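Local structure of export chaperone SatS (Mycobacterium tuberculosis H37Rv, 6DNM) at residues Q22-G26 against T27-Y31; L74-Y77 against D78-R81; V115-E118 against Q119-A123; W176-L179 against E180-V183. The protein acts as a chaperone for the SecA2 protein export pathway of the tubercle bacillus, the part described here being its C-terminal domain. All coordinates share one frame; numbering follows the deposited sequence.

Contact 1. Residues Q22-G26 against T27-Y31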
loop_
_atom_site.group_PDB
_atom_site.type_symbol
_atom_site.label_atom_id
_atom_site.label_comp_id
_atom_site.label_asym_id
_atom_site.label_seq_id
_atom_site.Cartn_x
_atom_site.Cartn_y
_atom_site.Cartn_z
ATOM N N GLN A 22 -4.479 -0.870 5.281
ATOM C CA GLN A 22 -3.581 -1.297 6.345
ATOM C C GLN A 22 -2.305 -1.829 5.714
ATOM O O GLN A 22 -2.365 -2.655 4.797
ATOM C CB GLN A 22 -4.229 -2.424 7.148
ATOM C CG GLN A 22 -3.407 -2.929 8.330
ATOM C CD GLN A 22 -3.962 -4.218 8.890
ATOM O OE1 GLN A 22 -4.046 -5.220 8.179
ATOM N NE2 GLN A 22 -4.369 -4.195 10.157
ATOM N N ILE A 23 -1.152 -1.369 6.199
ATOM C CA ILE A 23 0.141 -1.820 5.694
ATOM C C ILE A 23 0.896 -2.429 6.861
ATOM O O ILE A 23 1.189 -1.736 7.838
ATOM C CB ILE A 23 0.961 -0.674 5.078
ATOM C CG1 ILE A 23 0.200 0.012 3.931
ATOM C CG2 ILE A 23 2.324 -1.198 4.615
ATOM C CD1 ILE A 23 0.830 1.333 3.471
ATOM N N MET A 24 1.198 -3.717 6.780
ATOM C CA MET A 24 1.918 -4.400 7.842
ATOM C C MET A 24 3.345 -4.688 7.395
ATOM O O MET A 24 3.570 -5.239 6.313
ATOM C CB MET A 24 1.203 -5.693 8.251
ATOM C CG MET A 24 -0.235 -5.454 8.717
ATOM S SD MET A 24 -1.040 -6.922 9.407
ATOM C CE MET A 24 -0.137 -7.156 10.941
ATOM N N THR A 25 4.301 -4.280 8.212
ATOM C CA THR A 25 5.700 -4.617 8.016
ATOM C C THR A 25 6.175 -5.400 9.231
ATOM O O THR A 25 5.471 -5.512 10.236
ATOM C CB THR A 25 6.560 -3.360 7.822
ATOM O OG1 THR A 25 6.773 -2.723 9.091
ATOM C CG2 THR A 25 5.887 -2.370 6.875
ATOM N N GLY A 26 7.382 -5.957 9.139
ATOM C CA GLY A 26 7.894 -6.749 10.243
ATOM C C GLY A 26 7.956 -6.000 11.556
ATOM O O GLY A 26 7.956 -6.633 12.618
ATOM N N THR A 27 7.996 -4.661 11.510
ATOM C CA THR A 27 8.159 -3.849 12.706
ATOM C C THR A 27 7.021 -2.876 12.980
ATOM O O THR A 27 7.028 -2.241 14.038
ATOM C CB THR A 27 9.467 -3.042 12.645
ATOM O OG1 THR A 27 9.493 -2.271 11.438
ATOM C CG2 THR A 27 10.686 -3.960 12.688
ATOM N N ALA A 28 6.055 -2.722 12.078
ATOM C CA ALA A 28 5.026 -1.711 12.294
ATOM C C ALA A 28 3.796 -2.037 11.462
ATOM O O ALA A 28 3.896 -2.636 10.391
ATOM C CB ALA A 28 5.540 -0.307 11.940
ATOM N N THR A 29 2.636 -1.628 11.965
ATOM C CA THR A 29 1.392 -1.676 11.211
ATOM C C THR A 29 0.879 -0.255 11.052
ATOM O O THR A 29 0.731 0.471 12.040
ATOM C CB THR A 29 0.344 -2.559 11.907
ATOM O OG1 THR A 29 0.800 -3.916 11.915
ATOM C CG2 THR A 29 -0.996 -2.494 11.183
ATOM N N PHE A 30 0.613 0.136 9.814
ATOM C CA PHE A 30 0.239 1.503 9.489
ATOM C C PHE A 30 -1.128 1.553 8.826
ATOM O O PHE A 30 -1.556 0.599 8.165
ATOM C CB PHE A 30 1.220 2.131 8.503
ATOM C CG PHE A 30 2.586 2.343 9.061
ATOM C CD1 PHE A 30 2.779 3.134 10.184
ATOM C CD2 PHE A 30 3.688 1.771 8.450
ATOM C CE1 PHE A 30 4.060 3.329 10.702
ATOM C CE2 PHE A 30 4.959 1.962 8.962
ATOM C CZ PHE A 30 5.147 2.742 10.087
ATOM N N TYR A 31 -1.784 2.706 8.977
ATOM C CA TYR A 31 -3.055 3.014 8.338
ATOM C C TYR A 31 -2.909 4.293 7.529
ATOM O O TYR A 31 -2.205 5.222 7.939
ATOM C CB TYR A 31 -4.171 3.184 9.386
ATOM C CG TYR A 31 -4.379 1.889 10.123
ATOM C CD1 TYR A 31 -5.256 0.923 9.635
ATOM C CD2 TYR A 31 -3.634 1.588 11.271
ATOM C CE1 TYR A 31 -5.421 -0.284 10.284
ATOM C CE2 TYR A 31 -3.779 0.373 11.919
ATOM C CZ TYR A 31 -4.681 -0.551 11.427
ATOM O OH TYR A 31 -4.821 -1.757 12.063
HETATM O O HOH W 1 3.118 -5.470 11.608
HETATM O O HOH W 2 8.018 -0.312 9.013
#
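Gln22 and Tyr31 meet through two different first torsions. Gln22 holds CG opposite its backbone N (chi1 -178°), while Tyr31 turns CG beside its own N (chi1 -63°). The two side chains then run side by side, pointing the same way. Gln22 NE2 donates to Tyr31 OH at 3.1 Å, and the hydroxyl lies close to the amide plane. Gln22 CG also touches Thr29 CG2 at 3.8 Å. On the same face Met24 CE rests 3.5 Å from Thr29 OG1.

The backbones form an antiparallel hairpin of strands 19-24 and 29-37. Ile23 and Phe30 form a hydrogen-bonded pair: Ile23 N to Phe30 O and Phe30 N to Ile23 O are each 2.8 Å. At the turn Thr25 N donates to Ala28 O at 2.8 Å, nearly straight at 170°. One water bridges the hairpin end: it donates to Thr25 O and is hydrogen-bonded to Thr29 OG1. Strand 98-100 lies along the other edge of 19-24, where the Tyr99 backbone is hydrogen-bonded to those of Gln22 and Met24. The chemistry implies two unlike faces, a partly exposed, mostly polar one with Gln22, Thr29 and Tyr31 beside Met24 and a buried apolar one with Ile23 and Phe30.

Contact 2. Residues L74-Y77 against D78-R81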
loop_
_atom_site.group_PDB
_atom_site.type_symbol
_atom_site.label_atom_id
_atom_site.label_comp_id
_atom_site.label_asym_id
_atom_site.label_seq_id
_atom_site.Cartn_x
_atom_site.Cartn_y
_atom_site.Cartn_z
ATOM N N LEU A 74 -10.511 16.660 -3.265
ATOM C CA LEU A 74 -11.453 15.727 -3.864
ATOM C C LEU A 74 -12.857 16.048 -3.372
ATOM O O LEU A 74 -13.050 16.515 -2.245
ATOM C CB LEU A 74 -11.069 14.294 -3.505
ATOM C CG LEU A 74 -9.695 13.878 -4.045
ATOM C CD1 LEU A 74 -9.364 12.464 -3.588
ATOM C CD2 LEU A 74 -9.628 13.987 -5.559
ATOM N N SER A 75 -13.846 15.772 -4.218
ATOM C CA SER A 75 -15.188 16.271 -3.949
ATOM C C SER A 75 -15.822 15.647 -2.711
ATOM O O SER A 75 -16.723 16.253 -2.118
ATOM C CB SER A 75 -16.059 16.077 -5.180
ATOM O OG SER A 75 -15.517 16.855 -6.233
ATOM N N THR A 76 -15.370 14.466 -2.296
ATOM C CA THR A 76 -15.907 13.801 -1.118
ATOM C C THR A 76 -14.993 13.912 0.092
ATOM O O THR A 76 -15.301 13.326 1.137
ATOM C CB THR A 76 -16.185 12.325 -1.421
ATOM O OG1 THR A 76 -15.092 11.781 -2.174
ATOM C CG2 THR A 76 -17.475 12.178 -2.204
ATOM N N TYR A 77 -13.873 14.637 -0.015
ATOM C CA TYR A 77 -12.994 14.744 1.142
ATOM C C TYR A 77 -13.686 15.448 2.307
ATOM O O TYR A 77 -13.503 15.071 3.469
ATOM C CB TYR A 77 -11.673 15.432 0.791
ATOM C CG TYR A 77 -10.743 15.422 1.984
ATOM C CD1 TYR A 77 -10.046 14.273 2.330
ATOM C CD2 TYR A 77 -10.619 16.543 2.808
ATOM C CE1 TYR A 77 -9.221 14.242 3.438
ATOM C CE2 TYR A 77 -9.789 16.528 3.921
ATOM C CZ TYR A 77 -9.094 15.365 4.230
ATOM O OH TYR A 77 -8.263 15.317 5.325
ATOM N N ASP A 78 -14.489 16.463 2.016
ATOM C CA ASP A 78 -15.201 17.176 3.073
ATOM C C ASP A 78 -16.114 16.260 3.868
ATOM O O ASP A 78 -16.300 16.485 5.033
ATOM C CB ASP A 78 -15.967 18.384 2.544
ATOM C CG ASP A 78 -16.269 19.416 3.640
ATOM O OD1 ASP A 78 -15.323 20.093 4.101
ATOM O OD2 ASP A 78 -17.434 19.552 4.027
ATOM N N ASP A 79 -16.661 15.229 3.233
ATOM C CA ASP A 79 -17.466 14.248 3.958
ATOM C C ASP A 79 -16.632 13.516 5.002
ATOM O O ASP A 79 -17.114 13.222 6.101
ATOM C CB ASP A 79 -18.081 13.241 2.981
ATOM C CG ASP A 79 -19.308 13.781 2.266
ATOM O OD1 ASP A 79 -19.763 14.900 2.587
ATOM O OD2 ASP A 79 -19.826 13.072 1.380
ATOM N N ILE A 80 -15.380 13.199 4.668
ATOM C CA ILE A 80 -14.497 12.543 5.630
ATOM C C ILE A 80 -14.184 13.474 6.791
ATOM O O ILE A 80 -14.293 13.088 7.962
ATOM C CB ILE A 80 -13.216 12.045 4.939
ATOM C CG1 ILE A 80 -13.563 11.000 3.871
ATOM C CG2 ILE A 80 -12.232 11.505 5.983
ATOM C CD1 ILE A 80 -12.435 10.693 2.914
ATOM N N ARG A 81 -13.784 14.709 6.484
ATOM C CA ARG A 81 -13.418 15.656 7.532
ATOM C C ARG A 81 -14.602 15.946 8.442
ATOM O O ARG A 81 -14.453 15.988 9.670
ATOM C CB ARG A 81 -12.882 16.943 6.900
ATOM C CG ARG A 81 -12.504 18.013 7.916
ATOM C CD ARG A 81 -11.760 19.165 7.266
ATOM N NE ARG A 81 -12.581 19.856 6.277
ATOM C CZ ARG A 81 -13.282 20.957 6.528
ATOM N NH1 ARG A 81 -13.268 21.492 7.742
ATOM N NH2 ARG A 81 -14.000 21.520 5.567
HETATM O O HOH W 3 -14.368 18.019 -0.484
#
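Tyr77 and Ile80 approach each other one helical turn apart, Tyr77 CD1 lying 4.3 Å from Ile80 CD1. With CG opposite the backbone N (chi1 -175°), the ring lies beside Ile80 and Arg81. Ile80 CD1 and Arg81 CB both stand obliquely to this ring. Arg81 CB is 4.3 Å from Tyr77 CE2. At the far end of the ring Tyr77 OH is hydrogen-bonded to His69 NE2, and the two rings meet at a steep angle. Leu63 touches both Tyr77 and Ile80.

Asp78 and Arg81 are turned toward each other at their charged ends and form a salt bridge. The modelled length is very short, so its exact geometry is doubtful. Arg81 has a second acidic partner: NE forms a salt bridge with Glu66 OE1. Asp79 OD2 accepts from Val5 N.

Arg81 N donates to Tyr77 O at 3.0 Å and 166°. Asp79 N makes a weak bond to Thr76 O at 3.1 Å. A water donates to Leu74 O at 2.7 Å and accepts from Asp78 N at 2.9 Å, joining the loop to the helix. This is the first turn of an alpha helix, 77-86, with a water at its amino end.

Contact 3. Residues V115-E118 against Q119-A123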
loop_
_atom_site.group_PDB
_atom_site.type_symbol
_atom_site.label_atom_id
_atom_site.label_comp_id
_atom_site.label_asym_id
_atom_site.label_seq_id
_atom_site.Cartn_x
_atom_site.Cartn_y
_atom_site.Cartn_z
ATOM N N VAL A 115 7.280 -18.500 -0.675
ATOM C CA VAL A 115 6.548 -17.242 -0.792
ATOM C C VAL A 115 5.066 -17.540 -0.958
ATOM O O VAL A 115 4.671 -18.321 -1.834
ATOM C CB VAL A 115 7.062 -16.412 -1.977
ATOM C CG1 VAL A 115 6.277 -15.112 -2.057
ATOM C CG2 VAL A 115 8.553 -16.154 -1.842
ATOM N N ASP A 116 4.236 -16.912 -0.133
ATOM C CA ASP A 116 2.799 -17.093 -0.266
ATOM C C ASP A 116 2.291 -16.265 -1.438
ATOM O O ASP A 116 2.474 -15.043 -1.471
ATOM C CB ASP A 116 2.073 -16.682 1.010
ATOM C CG ASP A 116 0.586 -16.934 0.917
ATOM O OD1 ASP A 116 0.190 -18.106 1.038
ATOM O OD2 ASP A 116 -0.188 -15.979 0.697
ATOM N N ARG A 117 1.626 -16.928 -2.383
ATOM C CA ARG A 117 1.215 -16.258 -3.611
ATOM C C ARG A 117 0.246 -15.116 -3.328
ATOM O O ARG A 117 0.421 -14.000 -3.829
ATOM C CB ARG A 117 0.597 -17.276 -4.565
ATOM C CG ARG A 117 0.199 -16.687 -5.904
ATOM C CD ARG A 117 -1.029 -17.405 -6.467
ATOM N NE ARG A 117 -2.167 -17.259 -5.565
ATOM C CZ ARG A 117 -2.879 -16.144 -5.439
ATOM N NH1 ARG A 117 -2.575 -15.073 -6.159
ATOM N NH2 ARG A 117 -3.884 -16.096 -4.580
ATOM N N GLU A 118 -0.778 -15.370 -2.512
ATOM C CA GLU A 118 -1.763 -14.329 -2.233
ATOM C C GLU A 118 -1.123 -13.124 -1.550
ATOM O O GLU A 118 -1.385 -11.974 -1.929
ATOM C CB GLU A 118 -2.906 -14.903 -1.397
ATOM C CG GLU A 118 -4.092 -13.975 -1.280
ATOM C CD GLU A 118 -4.982 -14.325 -0.104
ATOM O OE1 GLU A 118 -5.817 -13.479 0.285
ATOM O OE2 GLU A 118 -4.844 -15.452 0.433
ATOM N N GLN A 119 -0.270 -13.364 -0.555
ATOM C CA GLN A 119 0.438 -12.262 0.089
ATOM C C GLN A 119 1.216 -11.442 -0.932
ATOM O O GLN A 119 1.157 -10.206 -0.937
ATOM C CB GLN A 119 1.394 -12.796 1.151
ATOM C CG GLN A 119 2.139 -11.661 1.835
ATOM C CD GLN A 119 3.183 -12.120 2.808
ATOM O OE1 GLN A 119 3.326 -13.316 3.065
ATOM N NE2 GLN A 119 3.916 -11.167 3.376
ATOM N N LEU A 120 1.966 -12.114 -1.793
ATOM C CA LEU A 120 2.754 -11.410 -2.784
ATOM C C LEU A 120 1.898 -10.640 -3.776
ATOM O O LEU A 120 2.232 -9.560 -4.152
ATOM C CB LEU A 120 3.704 -12.369 -3.496
ATOM C CG LEU A 120 4.650 -11.718 -4.497
ATOM C CD1 LEU A 120 5.575 -10.727 -3.820
ATOM C CD2 LEU A 120 5.445 -12.734 -5.299
ATOM N N ASP A 121 0.781 -11.216 -4.179
ATOM C CA ASP A 121 -0.093 -10.549 -5.111
ATOM C C ASP A 121 -0.592 -9.227 -4.573
ATOM O O ASP A 121 -0.535 -8.231 -5.252
ATOM C CB ASP A 121 -1.254 -11.420 -5.548
ATOM C CG ASP A 121 -1.844 -10.914 -6.829
ATOM O OD1 ASP A 121 -2.770 -10.149 -6.814
ATOM O OD2 ASP A 121 -1.279 -11.237 -7.890
ATOM N N LEU A 122 -1.083 -9.258 -3.342
ATOM C CA LEU A 122 -1.487 -8.020 -2.680
ATOM C C LEU A 122 -0.313 -7.057 -2.523
ATOM O O LEU A 122 -0.451 -5.854 -2.777
ATOM C CB LEU A 122 -2.116 -8.348 -1.326
ATOM C CG LEU A 122 -3.553 -8.857 -1.398
ATOM C CD1 LEU A 122 -3.892 -9.657 -0.143
ATOM C CD2 LEU A 122 -4.511 -7.694 -1.586
ATOM N N ALA A 123 0.857 -7.565 -2.121
ATOM C CA ALA A 123 2.009 -6.684 -1.911
ATOM C C ALA A 123 2.412 -5.964 -3.193
ATOM O O ALA A 123 2.740 -4.772 -3.168
ATOM C CB ALA A 123 3.198 -7.478 -1.365
HETATM O O HOH W 4 5.113 -15.172 2.016
#
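Asp116 is the N-cap of helix 117-134, and Gln119 provides the capped amide. The capping bond runs from Gln119 N to Asp116 OD2, at 2.9 Å and 164°. The donor meets the anti side of the carboxylate oxygen, 17° out of its plane. Asp116 reaches this place with CG opposite its own backbone N (chi1 -177°). The cap supplies an acceptor to an amide in the first turn, and the negative carboxylate probably also interacts favourably with the helix dipole.

Backbone bonds carry the helix forward. Leu120 N donates to Asp116 O at 3.0 Å. Asp121 N does so to Arg117 O at 2.8 Å, and Leu122 N to Glu118 O at 3.1 Å.

Apolar contact comes from Val115, just ahead of the cap. Its CG1 lies 4.0 Å from Leu120 CB, and the two side chains meet at a slant. Phe108 of helix 104-110 and Val156 of helix 148-157 touch both of them, so this side of the turn is built into the packing between helices.

Charges are only loosely matched. Arg117 and Asp121 lie side by side, pointing the same way, but Arg117 NH1 stays 4.4 Å from Asp121 OD2, beyond a salt bridge.

Gln119 also has polar partners beyond the cap. Its NE2 donates to Ser102 O and Val100 O. Its OE1 accepts from a water at 2.8 Å, and that same water accepts from Asp116 N.

Contact 4. Residues W176-L179 against E180-V183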
loop_
_atom_site.group_PDB
_atom_site.type_symbol
_atom_site.label_atom_id
_atom_site.label_comp_id
_atom_site.label_asym_id
_atom_site.label_seq_id
_atom_site.Cartn_x
_atom_site.Cartn_y
_atom_site.Cartn_z
ATOM N N TRP A 176 15.065 -7.188 -3.380
ATOM C CA TRP A 176 13.896 -6.930 -2.543
ATOM C C TRP A 176 14.241 -5.982 -1.408
ATOM O O TRP A 176 13.463 -5.076 -1.086
ATOM C CB TRP A 176 13.327 -8.226 -1.969
ATOM C CG TRP A 176 12.243 -7.914 -0.993
ATOM C CD1 TRP A 176 12.340 -7.908 0.370
ATOM C CD2 TRP A 176 10.912 -7.499 -1.303
ATOM N NE1 TRP A 176 11.143 -7.531 0.928
ATOM C CE2 TRP A 176 10.250 -7.273 -0.079
ATOM C CE3 TRP A 176 10.210 -7.309 -2.496
ATOM C CZ2 TRP A 176 8.923 -6.874 -0.017
ATOM C CZ3 TRP A 176 8.898 -6.912 -2.432
ATOM C CH2 TRP A 176 8.265 -6.696 -1.203
ATOM N N GLU A 177 15.398 -6.190 -0.769
ATOM C CA GLU A 177 15.795 -5.316 0.330
ATOM C C GLU A 177 15.892 -3.869 -0.127
ATOM O O GLU A 177 15.471 -2.958 0.594
ATOM C CB GLU A 177 17.118 -5.794 0.924
ATOM C CG GLU A 177 16.957 -7.048 1.754
ATOM C CD GLU A 177 18.271 -7.651 2.202
ATOM O OE1 GLU A 177 19.308 -7.387 1.561
ATOM O OE2 GLU A 177 18.253 -8.391 3.203
ATOM N N LYS A 178 16.431 -3.644 -1.326
ATOM C CA LYS A 178 16.516 -2.291 -1.864
ATOM C C LYS A 178 15.125 -1.729 -2.121
ATOM O O LYS A 178 14.851 -0.558 -1.835
ATOM C CB LYS A 178 17.341 -2.313 -3.154
ATOM C CG LYS A 178 17.813 -0.961 -3.630
ATOM C CD LYS A 178 19.158 -1.098 -4.333
ATOM C CE LYS A 178 19.657 0.232 -4.890
ATOM N NZ LYS A 178 19.821 1.287 -3.847
ATOM N N LEU A 179 14.226 -2.565 -2.635
ATOM C CA LEU A 179 12.868 -2.119 -2.901
ATOM C C LEU A 179 12.126 -1.795 -1.608
ATOM O O LEU A 179 11.404 -0.792 -1.536
ATOM C CB LEU A 179 12.147 -3.180 -3.728
ATOM C CG LEU A 179 10.764 -2.836 -4.272
ATOM C CD1 LEU A 179 10.807 -1.562 -5.115
ATOM C CD2 LEU A 179 10.223 -3.999 -5.069
ATOM N N GLU A 180 12.304 -2.617 -0.565
ATOM C CA GLU A 180 11.645 -2.326 0.703
ATOM C C GLU A 180 12.186 -1.045 1.331
ATOM O O GLU A 180 11.419 -0.295 1.949
ATOM C CB GLU A 180 11.717 -3.525 1.662
ATOM C CG GLU A 180 10.803 -3.344 2.880
ATOM C CD GLU A 180 10.491 -4.628 3.651
ATOM O OE1 GLU A 180 11.076 -5.699 3.368
ATOM O OE2 GLU A 180 9.639 -4.543 4.564
ATOM N N ARG A 181 13.484 -0.757 1.155
ATOM C CA ARG A 181 14.025 0.524 1.610
ATOM C C ARG A 181 13.384 1.684 0.862
ATOM O O ARG A 181 13.076 2.724 1.460
ATOM C CB ARG A 181 15.545 0.555 1.437
ATOM C CG ARG A 181 16.318 -0.253 2.470
ATOM C CD ARG A 181 17.809 0.084 2.428
ATOM N NE ARG A 181 18.451 -0.315 1.172
ATOM C CZ ARG A 181 18.960 -1.520 0.929
ATOM N NH1 ARG A 181 18.906 -2.473 1.851
ATOM N NH2 ARG A 181 19.531 -1.774 -0.242
ATOM N N PHE A 182 13.161 1.522 -0.446
ATOM C CA PHE A 182 12.456 2.555 -1.201
ATOM C C PHE A 182 11.057 2.781 -0.639
ATOM O O PHE A 182 10.636 3.922 -0.418
ATOM C CB PHE A 182 12.379 2.190 -2.684
ATOM C CG PHE A 182 11.439 3.069 -3.456
ATOM C CD1 PHE A 182 11.813 4.358 -3.802
ATOM C CD2 PHE A 182 10.161 2.632 -3.778
ATOM C CE1 PHE A 182 10.940 5.187 -4.485
ATOM C CE2 PHE A 182 9.286 3.451 -4.466
ATOM C CZ PHE A 182 9.676 4.736 -4.815
ATOM N N VAL A 183 10.313 1.699 -0.410
ATOM C CA VAL A 183 8.970 1.828 0.146
ATOM C C VAL A 183 9.008 2.586 1.463
ATOM O O VAL A 183 8.232 3.528 1.682
ATOM C CB VAL A 183 8.323 0.445 0.307
ATOM C CG1 VAL A 183 7.027 0.573 1.054
ATOM C CG2 VAL A 183 8.111 -0.180 -1.046
#
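Trp176 and Glu180 meet on the inner side of helix 170-185. Glu180 CB stands over one face of the indole, 4.0 Å above its plane and toward the rim. The glutamate then runs on, extended, past the five-membered ring. Trp176 NE1 gives a weak bond to Glu180 OE1 at 3.1 Å, bent to 132°. The ring and carboxylate planes are 66° apart. Phe108 meets the indole ring, and Leu104 and Val105 of helix 104-110 also touch it.

Leu179 and Val183 belong to the same buried side. Val183 CG2 sits 3.4 Å from Leu179 O, and Leu127 of helix 117-134 touches Trp176, Leu179 and Val183 alike. Leu179 CD1 reaches Phe182 CD2 only at 4.4 Å. Val139 of helix 138-142 contacts both of these residues.

The solvent side is looser. Arg181 folds back along the helix, bent at chi3 (-66°). Its guanidinium lies with one face over Lys178 CA and Glu177 O. Arg181 NH2 is 3.7 Å from Lys178 CB, a contact with the aliphatic part of the lysine. Glu177 OE1 and Arg181 NH1 are not in contact, and both Lys178 and Arg181 are exposed.

Backbone bonds run through both sides, including Glu180 N to Trp176 O at 2.8 Å. The arrangement is that of an amphipathic alpha helix, packed by one side against neighbouring helices.

How the contacts relate
The four contacts follow one another along the chain, and none touches another. Contacts 1, 3 and 4 are grouped, with centres about 15 to 16 Å apart. The nearest atoms of contacts 1 and 4, and of contacts 3 and 4, are about 5 Å apart. Leu101 touches both Ala123 of contact 3 and Val183 of contact 4, and its backbone bonds to Met24 of contact 1. Phe108 likewise touches contacts 3 and 4. Contact 2 is remote: its centre is about 25 Å from that of contact 1. Contacts 3 and 4 lie on the opposite side of the chain's centre from contact 2, about 32 and 33 Å away between centres.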